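Local atomic coordinates of octaprenyl Pyrophosphate Synthase (Helicobacter pylori, PDB entry 3TC1), a protein that probably catalyses the stepwise, magnesium-dependent condensation of isopentenyl diphosphate with an allylic diphosphate to build the C40 chain of octaprenyl diphosphate. Residues Lys4-Lys7 / Ala8-Asn11. Sequence-based numbering, arbitrary orientation.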
loop_
_atom_site.group_PDB
_atom_site.type_symbol
_atom_site.label_atom_id
_atom_site.label_comp_id
_atom_site.label_asym_id
_atom_site.label_seq_id
_atom_site.Cartn_x
_atom_site.Cartn_y
_atom_site.Cartn_z
ATOM N N LYS B 4 18.835 -7.544 22.337
ATOM C CA LYS B 4 19.167 -8.602 21.384
ATOM C C LYS B 4 18.037 -9.029 20.453
ATOM O O LYS B 4 18.268 -9.284 19.271
ATOM C CB LYS B 4 19.777 -9.822 22.111
ATOM C CG LYS B 4 19.942 -11.012 21.217
ATOM C CD LYS B 4 20.837 -12.030 21.843
ATOM C CE LYS B 4 20.712 -13.386 21.145
ATOM N NZ LYS B 4 21.971 -13.756 20.432
ATOM N N GLN B 5 16.816 -9.095 20.963
ATOM C CA GLN B 5 15.679 -9.484 20.114
ATOM C C GLN B 5 15.302 -8.373 19.140
ATOM O O GLN B 5 14.978 -8.647 17.987
ATOM C CB GLN B 5 14.440 -9.868 20.954
ATOM C CG GLN B 5 14.649 -11.063 21.856
ATOM C CD GLN B 5 13.475 -11.303 22.776
ATOM O OE1 GLN B 5 12.837 -10.360 23.237
ATOM N NE2 GLN B 5 13.193 -12.564 23.064
ATOM N N LEU B 6 15.346 -7.126 19.595
ATOM C CA LEU B 6 15.015 -5.999 18.726
ATOM C C LEU B 6 16.051 -5.904 17.613
ATOM O O LEU B 6 15.740 -5.541 16.476
ATOM C CB LEU B 6 14.995 -4.701 19.533
ATOM C CG LEU B 6 13.862 -4.568 20.551
ATOM C CD1 LEU B 6 14.031 -3.287 21.342
ATOM C CD2 LEU B 6 12.526 -4.572 19.838
ATOM N N LYS B 7 17.286 -6.244 17.962
ATOM C CA LYS B 7 18.394 -6.223 17.026
ATOM C C LYS B 7 18.176 -7.304 15.966
ATOM O O LYS B 7 18.470 -7.103 14.789
ATOM C CB LYS B 7 19.696 -6.492 17.782
ATOM C CG LYS B 7 20.883 -5.711 17.276
ATOM C CD LYS B 7 21.268 -6.137 15.883
ATOM C CE LYS B 7 22.293 -5.182 15.301
ATOM N NZ LYS B 7 21.745 -3.797 15.238
ATOM N N ALA B 8 17.668 -8.454 16.396
ATOM C CA ALA B 8 17.411 -9.561 15.480
ATOM C C ALA B 8 16.261 -9.198 14.538
ATOM O O ALA B 8 16.249 -9.609 13.386
ATOM C CB ALA B 8 17.077 -10.831 16.266
ATOM N N ILE B 9 15.295 -8.432 15.037
ATOM C CA ILE B 9 14.154 -8.002 14.220
ATOM C C ILE B 9 14.637 -6.975 13.195
ATOM O O ILE B 9 14.222 -6.983 12.034
ATOM C CB ILE B 9 13.050 -7.384 15.112
ATOM C CG1 ILE B 9 12.457 -8.474 16.012
ATOM C CG2 ILE B 9 11.960 -6.739 14.251
ATOM C CD1 ILE B 9 11.588 -7.947 17.130
ATOM N N GLN B 10 15.524 -6.092 13.635
ATOM C CA GLN B 10 16.101 -5.065 12.775
ATOM C C GLN B 10 16.826 -5.765 11.618
ATOM O O GLN B 10 16.713 -5.367 10.452
ATOM C CB GLN B 10 17.085 -4.228 13.594
ATOM C CG GLN B 10 17.783 -3.108 12.850
ATOM C CD GLN B 10 18.810 -2.398 13.722
ATOM O OE1 GLN B 10 18.491 -1.909 14.809
ATOM N NE2 GLN B 10 20.051 -2.338 13.249
ATOM N N ASN B 11 17.569 -6.818 11.943
ATOM C CA ASN B 11 18.297 -7.562 10.927
ATOM C C ASN B 11 17.386 -8.375 10.004
ATOM O O ASN B 11 17.712 -8.576 8.830
ATOM C CB ASN B 11 19.349 -8.459 11.585
ATOM C CG ASN B 11 20.498 -7.657 12.179
ATOM O OD1 ASN B 11 20.913 -6.642 11.616
ATOM N ND2 ASN B 11 21.023 -8.114 13.309
#
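Leu6 and Ile9 form the apolar side of two successive turns in helix 3-18. Their ends barely touch, with Leu6 CD2 4.4 Å from Ile9 CD1. The tight part is Ile9, the buried residue here. Its CG1 lies beside its own backbone N (chi1 -67°), which lays that branch against the preceding turn, 3.2 Å from Gln5 O. Gln5 O also accepts the hydrogen bond of Ile9 N, 3.0 Å away. Beyond the helix, Ile9 packs on Leu60, Cys63 and Thr64 of helix 53-80, while Leu6 reaches Ser40 and Leu44 of helix 38-44. The Gln5 side chain joins this packed side, on Leu44 and Leu56.

The other side is polar and more exposed. Bends at chi2 (-66°) and chi4 carry the Lys7 chain obliquely across Asn11, with Lys7 CD 3.3 Å from Asn11 ND2, and bring its ammonium end to the Gln10 side chain. Lys7 O accepts a hydrogen bond from Asn11 N at 3.0 Å.

This part of helix 3-18 is amphipathic in the all-helical fold. Four i to i+4 bonds tie the N-H groups of residues 8-11 to the carbonyls of residues 4-7. The apolar side joins neighbouring helices, and Lys4, Lys7, Gln10 and Asn11 suit the water-facing side.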